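PDB 4YYC: putative trimethylamine methyltransferase from Rhizobium meliloti, which probably acts as a methyltransferase of the trimethylamine methyltransferase (MttB) family, though its substrate is uncertain. Local coordinates for residues F117-R122 against A128-K133; L241-A246 against F388-A393. All coordinates share one frame; numbering follows the deposited sequence.

Interactions 1 and 2 are neighbours, their centres about 14 Å apart, yet they are built differently. Interaction 1, partly buried and about 13 Å from the centre of the chain, joins two strands close in sequence by backbone hydrogen bonds together with aromatic-aliphatic packing on one face, with F117, T118 and Q129 partly exposed. Interaction 2, wholly buried and about 4 Å from that centre, brings together residues 147 positions apart through aliphatic and aromatic side chains alone. They share no strand but they touch: W119 meets the F388 ring, CZ3 to CE1 at 3.5 Å, and L241 packs its CD1 on W119 CD2 at 3.6 Å. The inner face of the hairpin thus continues into the apolar core of interaction 2.

Interaction 1: F117-R122 against A128-K133; sequences FTWHAR and AQIGGK
I130 lies beside the ring of F117, the two side chains pointing the same way from neighbouring strands. CB of I130 sits over one ring face in a CH-pi contact, 4.0 Å from the centroid of F117, displaced toward the rim, while the CG2 branch of I130 reaches F117 CZ at 3.5 Å. F117 holds CG between its backbone N and carbonyl carbon (chi1 64°), a rotamer that swings the ring across to I130. The other branch of I130 goes to W119: CD1 of I130 approaches CE3 of the indole obliquely at 3.9 Å. One isoleucine thus touches both aromatic side chains, through a different branch for each. The backbone beneath is an antiparallel beta hairpin of strands 116-119 and 128-131. F117 with I130 and W119 with A128 are hydrogen-bonded pairs, each closed by two bonds; I130 N to F117 O measures 2.8 Å and is nearly straight at 167°. Between them T118 and Q129 form the non-hydrogen-bonded pair, with side chains on the opposite face from F117, W119, A128 and I130. On that T118 face, the extended Q129 side chain runs along its own segment, NE2 donating to G131 O at 2.8 Å from above the carbonyl plane. The aromatic face of the hairpin rests on L241 of strand 240-245 and on V136 and L314, and the indole NE1 makes weak hydrogen bonds to V239 O and F208 O.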
ATOM      1  N   PHE A 117     -27.658  -0.232  -0.907  1.00 19.44           N
ATOM      2  CA  PHE A 117     -28.638   0.612  -1.555  1.00 19.11           C
ATOM      3  C   PHE A 117     -28.008   1.378  -2.688  1.00 18.82           C
ATOM      4  O   PHE A 117     -26.768   1.487  -2.731  1.00 18.27           O
ATOM      5  CB  PHE A 117     -29.329   1.555  -0.530  1.00 18.92           C
ATOM      6  CG  PHE A 117     -28.388   2.552   0.112  1.00 17.86           C
ATOM      7  CD1 PHE A 117     -27.696   2.231   1.259  1.00 17.52           C
ATOM      8  CD2 PHE A 117     -28.187   3.803  -0.439  1.00 17.63           C
ATOM      9  CE1 PHE A 117     -26.801   3.123   1.821  1.00 17.04           C
ATOM     10  CE2 PHE A 117     -27.298   4.681   0.120  1.00 17.30           C
ATOM     11  CZ  PHE A 117     -26.601   4.341   1.249  1.00 16.79           C
ATOM     12  N   THR A 118     -28.833   1.930  -3.576  1.00 19.26           N
ATOM     13  CA  THR A 118     -28.332   2.747  -4.670  1.00 19.08           C
ATOM     14  C   THR A 118     -28.265   4.220  -4.271  1.00 18.56           C
ATOM     15  O   THR A 118     -29.228   4.778  -3.717  1.00 18.62           O
ATOM     16  CB  THR A 118     -29.255   2.600  -5.892  1.00 20.15           C
ATOM     17  OG1 THR A 118     -29.352   1.209  -6.242  1.00 21.03           O
ATOM     18  CG2 THR A 118     -28.712   3.393  -7.053  1.00 20.21           C
ATOM     19  N   TRP A 119     -27.126   4.843  -4.555  1.00 17.63           N
ATOM     20  CA  TRP A 119     -26.949   6.289  -4.507  1.00 17.09           C
ATOM     21  C   TRP A 119     -27.208   6.791  -5.909  1.00 17.75           C
ATOM     22  O   TRP A 119     -26.447   6.556  -6.829  1.00 17.20           O
ATOM     23  CB  TRP A 119     -25.534   6.622  -4.071  1.00 16.62           C
ATOM     24  CG  TRP A 119     -25.225   8.027  -3.792  1.00 16.14           C
ATOM     25  CD1 TRP A 119     -26.059   9.128  -3.806  1.00 16.20           C
ATOM     26  CD2 TRP A 119     -23.948   8.494  -3.413  1.00 15.53           C
ATOM     27  NE1 TRP A 119     -25.336  10.251  -3.447  1.00 16.03           N
ATOM     28  CE2 TRP A 119     -24.044   9.876  -3.187  1.00 15.59           C
ATOM     29  CE3 TRP A 119     -22.715   7.863  -3.229  1.00 15.25           C
ATOM     30  CZ2 TRP A 119     -22.947  10.631  -2.782  1.00 14.85           C
ATOM     31  CZ3 TRP A 119     -21.642   8.611  -2.829  1.00 14.88           C
ATOM     32  CH2 TRP A 119     -21.754   9.966  -2.609  1.00 14.90           C
ATOM     33  N   HIS A 120     -28.388   7.398  -6.093  1.00 17.93           N
ATOM     34  CA  HIS A 120     -28.826   7.786  -7.416  1.00 18.79           C
ATOM     35  C   HIS A 120     -28.157   9.081  -7.846  1.00 18.48           C
ATOM     36  O   HIS A 120     -28.006  10.007  -7.040  1.00 18.39           O
ATOM     37  CB  HIS A 120     -30.336   7.941  -7.463  1.00 19.70           C
ATOM     38  CG  HIS A 120     -31.053   6.633  -7.275  1.00 20.40           C
ATOM     39  ND1 HIS A 120     -31.548   5.897  -8.328  1.00 21.71           N
ATOM     40  CD2 HIS A 120     -31.286   5.898  -6.163  1.00 20.53           C
ATOM     41  CE1 HIS A 120     -32.070   4.774  -7.869  1.00 21.87           C
ATOM     42  NE2 HIS A 120     -31.917   4.744  -6.560  1.00 21.43           N
ATOM     43  N   ALA A 121     -27.813   9.146  -9.110  1.00 18.74           N
ATOM     44  CA  ALA A 121     -27.218  10.344  -9.723  1.00 19.00           C
ATOM     45  C   ALA A 121     -28.209  10.926 -10.693  1.00 19.68           C
ATOM     46  O   ALA A 121     -29.050  10.223 -11.256  1.00 20.48           O
ATOM     47  CB  ALA A 121     -25.938   9.957 -10.459  1.00 18.65           C
ATOM     48  N   ARG A 122     -28.077  12.208 -10.977  1.00 20.08           N
ATOM     49  CA  ARG A 122     -29.019  12.843 -11.883  1.00 21.29           C
ATOM     50  C   ARG A 122     -28.883  12.294 -13.306  1.00 22.67           C
ATOM     51  O   ARG A 122     -29.843  12.295 -14.038  1.00 24.13           O
ATOM     52  CB  ARG A 122     -28.881  14.355 -11.843  1.00 21.12           C
ATOM     53  CG  ARG A 122     -27.599  14.904 -12.464  1.00 20.73           C
ATOM     54  CD  ARG A 122     -27.566  16.410 -12.298  1.00 20.63           C
ATOM     55  NE  ARG A 122     -26.535  17.132 -13.035  1.00 20.54           N
ATOM     56  CZ  ARG A 122     -26.595  17.460 -14.313  1.00 21.15           C
ATOM     57  NH1 ARG A 122     -27.632  17.109 -15.067  1.00 22.05           N
ATOM     58  NH2 ARG A 122     -25.623  18.183 -14.870  1.00 21.25           N
ATOM     59  N   ALA A 128     -24.498   4.759  -8.179  1.00 19.14           N
ATOM     60  CA  ALA A 128     -23.450   3.983  -7.484  1.00 18.80           C
ATOM     61  C   ALA A 128     -24.065   3.115  -6.428  1.00 18.96           C
ATOM     62  O   ALA A 128     -24.898   3.572  -5.672  1.00 19.51           O
ATOM     63  CB  ALA A 128     -22.441   4.897  -6.841  1.00 18.44           C
ATOM     64  N   GLN A 129     -23.657   1.872  -6.365  1.00 18.94           N
ATOM     65  CA  GLN A 129     -24.066   1.000  -5.289  1.00 19.35           C
ATOM     66  C   GLN A 129     -23.289   1.342  -4.047  1.00 17.69           C
ATOM     67  O   GLN A 129     -22.067   1.379  -4.103  1.00 16.42           O
ATOM     68  CB  GLN A 129     -23.872  -0.496  -5.623  1.00 21.56           C
ATOM     69  CG  GLN A 129     -24.266  -1.412  -4.461  1.00 23.58           C
ATOM     70  CD  GLN A 129     -24.138  -2.881  -4.794  1.00 25.76           C
ATOM     71  OE1 GLN A 129     -24.823  -3.330  -5.721  1.00 29.04           O
ATOM     72  NE2 GLN A 129     -23.305  -3.671  -4.033  1.00 25.25           N
ATOM     73  N   ILE A 130     -23.990   1.413  -2.912  1.00 16.94           N
ATOM     74  CA  ILE A 130     -23.347   1.585  -1.613  1.00 16.50           C
ATOM     75  C   ILE A 130     -23.592   0.323  -0.799  1.00 16.74           C
ATOM     76  O   ILE A 130     -24.723   0.013  -0.466  1.00 17.76           O
ATOM     77  CB  ILE A 130     -23.900   2.832  -0.887  1.00 16.45           C
ATOM     78  CG1 ILE A 130     -23.415   4.117  -1.597  1.00 16.28           C
ATOM     79  CG2 ILE A 130     -23.436   2.896   0.553  1.00 16.28           C
ATOM     80  CD1 ILE A 130     -21.924   4.412  -1.521  1.00 16.00           C
ATOM     81  N   GLY A 131     -22.517  -0.442  -0.542  1.00 16.52           N
ATOM     82  CA  GLY A 131     -22.615  -1.689   0.195  1.00 16.69           C
ATOM     83  C   GLY A 131     -22.140  -2.886  -0.593  1.00 16.81           C
ATOM     84  O   GLY A 131     -21.853  -2.811  -1.803  1.00 16.78           O
ATOM     85  N   GLY A 132     -22.021  -3.998   0.113  1.00 17.11           N
ATOM     86  CA  GLY A 132     -21.612  -5.258  -0.483  1.00 17.78           C
ATOM     87  C   GLY A 132     -20.226  -5.226  -1.058  1.00 17.77           C
ATOM     88  O   GLY A 132     -19.308  -4.693  -0.435  1.00 16.93           O
ATOM     89  N   LYS A 133     -20.103  -5.715  -2.291  1.00 18.39           N
ATOM     90  CA  LYS A 133     -18.797  -5.752  -2.983  1.00 18.77           C
ATOM     91  C   LYS A 133     -18.407  -4.467  -3.687  1.00 17.66           C
ATOM     92  O   LYS A 133     -17.370  -4.406  -4.299  1.00 17.49           O
ATOM     93  CB  LYS A 133     -18.747  -6.941  -3.983  1.00 20.87           C
ATOM     94  CG  LYS A 133     -18.928  -8.314  -3.347  1.00 23.33           C
ATOM     95  CD  LYS A 133     -17.795  -8.634  -2.394  1.00 25.70           C
ATOM     96  CE  LYS A 133     -17.943 -10.030  -1.845  1.00 28.47           C
ATOM     97  NZ  LYS A 133     -16.685 -10.549  -1.287  1.00 30.17           N
TER

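Interaction 2: L241-A246 against F388-A393; sequences LNLINA and FVLHAA
L241 sets its CD2 methyl over the middle of the F388 ring, 3.8 Å from the F388 centroid and only 9° off the ring normal, a well-centred CH-pi contact between side chains coming from opposite directions. Two residues further along each segment, L243 CD2 meets L390 CD2 at 3.9 Å, methyl against methyl. F388 has CG anti to the backbone N (chi1 175°), which extends the ring toward L241, and its other face is backed by the peptide N of L390. Strand 240-245 runs parallel to 269-277 in what is, as in the MttB family, a TIM-barrel-like array, which 388-389 continues beside 354-355; the contact crosses its interior without backbone pairing. Replacing F388 by an alanine is likely to leave the L241 methyl without its aromatic surface and open a gap bordered by W119. Further out, R355 of strand 354-355 touches L243, F388 and L390, while L241 also touches A269 and V271 of strand 269-277. Beside the leucine pair, L243 approaches an unidentified bound ligand, probably from the crystallisation liquor, which is hydrogen-bonded by N245 ND2 and H391 NE2; H391 ND1 is hydrogen-bonded to Y141 N.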
ATOM      1  N   LEU A 241     -25.500  11.173   0.126  1.00 15.47           N
ATOM      2  CA  LEU A 241     -24.868  10.698   1.363  1.00 14.99           C
ATOM      3  C   LEU A 241     -24.442  11.921   2.145  1.00 15.07           C
ATOM      4  O   LEU A 241     -23.980  12.903   1.560  1.00 15.53           O
ATOM      5  CB  LEU A 241     -23.627   9.817   1.082  1.00 14.81           C
ATOM      6  CG  LEU A 241     -23.941   8.326   1.078  1.00 14.93           C
ATOM      7  CD1 LEU A 241     -24.946   7.941  -0.000  1.00 15.46           C
ATOM      8  CD2 LEU A 241     -22.674   7.502   0.862  1.00 14.95           C
ATOM      9  N   ASN A 242     -24.563  11.857   3.470  1.00 14.93           N
ATOM     10  CA  ASN A 242     -24.431  13.028   4.320  1.00 14.70           C
ATOM     11  C   ASN A 242     -23.594  12.709   5.513  1.00 14.77           C
ATOM     12  O   ASN A 242     -23.851  11.722   6.183  1.00 14.63           O
ATOM     13  CB  ASN A 242     -25.819  13.539   4.678  1.00 15.43           C
ATOM     14  CG  ASN A 242     -26.630  13.824   3.443  1.00 15.64           C
ATOM     15  OD1 ASN A 242     -26.321  14.786   2.755  1.00 16.08           O
ATOM     16  ND2 ASN A 242     -27.560  12.944   3.087  1.00 16.05           N
ATOM     17  N   LEU A 243     -22.545  13.478   5.759  1.00 14.85           N
ATOM     18  CA  LEU A 243     -21.588  13.146   6.794  1.00 15.46           C
ATOM     19  C   LEU A 243     -22.093  13.530   8.169  1.00 15.78           C
ATOM     20  O   LEU A 243     -22.256  14.701   8.457  1.00 16.21           O
ATOM     21  CB  LEU A 243     -20.253  13.814   6.496  1.00 16.20           C
ATOM     22  CG  LEU A 243     -19.106  13.485   7.431  1.00 17.33           C
ATOM     23  CD1 LEU A 243     -18.768  12.024   7.429  1.00 17.98           C
ATOM     24  CD2 LEU A 243     -17.893  14.279   6.928  1.00 17.83           C
ATOM     25  N   ILE A 244     -22.300  12.533   9.023  1.00 15.59           N
ATOM     26  CA  ILE A 244     -22.818  12.724  10.384  1.00 16.26           C
ATOM     27  C   ILE A 244     -21.706  12.296  11.351  1.00 16.53           C
ATOM     28  O   ILE A 244     -21.569  11.098  11.673  1.00 16.46           O
ATOM     29  CB  ILE A 244     -24.130  11.930  10.627  1.00 17.04           C
ATOM     30  CG1 ILE A 244     -25.189  12.277   9.554  1.00 17.65           C
ATOM     31  CG2 ILE A 244     -24.614  12.163  12.070  1.00 17.49           C
ATOM     32  CD1 ILE A 244     -25.641  13.730   9.545  1.00 18.22           C
ATOM     33  N   ASN A 245     -20.858  13.230  11.757  1.00 16.39           N
ATOM     34  CA  ASN A 245     -19.804  12.896  12.675  1.00 17.32           C
ATOM     35  C   ASN A 245     -20.287  12.753  14.113  1.00 18.13           C
ATOM     36  O   ASN A 245     -21.222  13.442  14.533  1.00 18.37           O
ATOM     37  CB  ASN A 245     -18.701  13.930  12.638  1.00 17.68           C
ATOM     38  CG  ASN A 245     -17.927  13.920  11.330  1.00 18.15           C
ATOM     39  OD1 ASN A 245     -18.004  14.880  10.559  1.00 20.45           O
ATOM     40  ND2 ASN A 245     -17.160  12.868  11.083  1.00 18.49           N
ATOM     41  N   ALA A 246     -19.671  11.841  14.854  1.00 18.12           N
ATOM     42  CA  ALA A 246     -19.692  11.870  16.298  1.00 18.82           C
ATOM     43  C   ALA A 246     -18.610  12.823  16.743  1.00 19.83           C
ATOM     44  O   ALA A 246     -17.542  12.928  16.100  1.00 20.03           O
ATOM     45  CB  ALA A 246     -19.432  10.511  16.905  1.00 18.97           C
ATOM     46  N   PHE A 388     -17.557   3.160   0.782  1.00 13.76           N
ATOM     47  CA  PHE A 388     -17.617   4.568   0.464  1.00 13.77           C
ATOM     48  C   PHE A 388     -16.350   5.206   0.974  1.00 13.34           C
ATOM     49  O   PHE A 388     -16.035   5.079   2.156  1.00 13.64           O
ATOM     50  CB  PHE A 388     -18.853   5.224   1.073  1.00 14.16           C
ATOM     51  CG  PHE A 388     -18.896   6.687   0.872  1.00 14.38           C
ATOM     52  CD1 PHE A 388     -18.858   7.211  -0.412  1.00 14.61           C
ATOM     53  CD2 PHE A 388     -18.968   7.570   1.957  1.00 14.54           C
ATOM     54  CE1 PHE A 388     -18.884   8.566  -0.619  1.00 14.93           C
ATOM     55  CE2 PHE A 388     -18.959   8.951   1.750  1.00 14.68           C
ATOM     56  CZ  PHE A 388     -18.918   9.443   0.457  1.00 14.79           C
ATOM     57  N   VAL A 389     -15.614   5.824   0.074  1.00 12.98           N
ATOM     58  CA  VAL A 389     -14.345   6.402   0.406  1.00 12.87           C
ATOM     59  C   VAL A 389     -14.421   7.908   0.251  1.00 12.83           C
ATOM     60  O   VAL A 389     -14.201   8.487  -0.843  1.00 12.92           O
ATOM     61  CB  VAL A 389     -13.225   5.821  -0.488  1.00 12.83           C
ATOM     62  CG1 VAL A 389     -11.869   6.297   0.000  1.00 12.73           C
ATOM     63  CG2 VAL A 389     -13.265   4.304  -0.555  1.00 13.11           C
ATOM     64  N   LEU A 390     -14.649   8.569   1.375  1.00 13.01           N
ATOM     65  CA  LEU A 390     -14.453  10.001   1.446  1.00 13.30           C
ATOM     66  C   LEU A 390     -12.970  10.291   1.422  1.00 12.71           C
ATOM     67  O   LEU A 390     -12.153   9.479   1.868  1.00 12.65           O
ATOM     68  CB  LEU A 390     -15.083  10.524   2.741  1.00 13.54           C
ATOM     69  CG  LEU A 390     -15.353  12.038   2.787  1.00 13.94           C
ATOM     70  CD1 LEU A 390     -16.246  12.466   1.647  1.00 14.18           C
ATOM     71  CD2 LEU A 390     -15.949  12.340   4.172  1.00 14.08           C
ATOM     72  N   HIS A 391     -12.569  11.436   0.866  1.00 12.33           N
ATOM     73  CA  HIS A 391     -11.169  11.851   0.847  1.00 12.29           C
ATOM     74  C   HIS A 391     -10.305  10.945  -0.032  1.00 12.01           C
ATOM     75  O   HIS A 391      -9.116  10.743   0.226  1.00 12.32           O
ATOM     76  CB  HIS A 391     -10.495  11.965   2.201  1.00 12.25           C
ATOM     77  CG  HIS A 391     -11.343  12.551   3.291  1.00 12.55           C
ATOM     78  ND1 HIS A 391     -11.785  13.851   3.297  1.00 12.81           N
ATOM     79  CD2 HIS A 391     -11.736  12.022   4.463  1.00 12.66           C
ATOM     80  CE1 HIS A 391     -12.447  14.090   4.403  1.00 12.69           C
ATOM     81  NE2 HIS A 391     -12.430  12.999   5.139  1.00 12.68           N
ATOM     82  N   ALA A 392     -10.891  10.387  -1.075  1.00 11.92           N
ATOM     83  CA  ALA A 392     -10.095   9.526  -1.962  1.00 11.88           C
ATOM     84  C   ALA A 392      -9.034  10.254  -2.752  1.00 12.00           C
ATOM     85  O   ALA A 392      -8.040   9.639  -3.155  1.00 12.36           O
ATOM     86  CB  ALA A 392     -11.034   8.771  -2.901  1.00 12.02           C
ATOM     87  N   ALA A 393      -9.203  11.550  -2.976  1.00 12.01           N
ATOM     88  CA  ALA A 393      -8.203  12.391  -3.672  1.00 12.12           C
ATOM     89  C   ALA A 393      -8.250  13.803  -3.230  1.00 12.39           C
ATOM     90  O   ALA A 393      -9.361  14.375  -3.046  1.00 12.71           O
ATOM     91  CB  ALA A 393      -8.361  12.334  -5.162  1.00 12.38           C
TER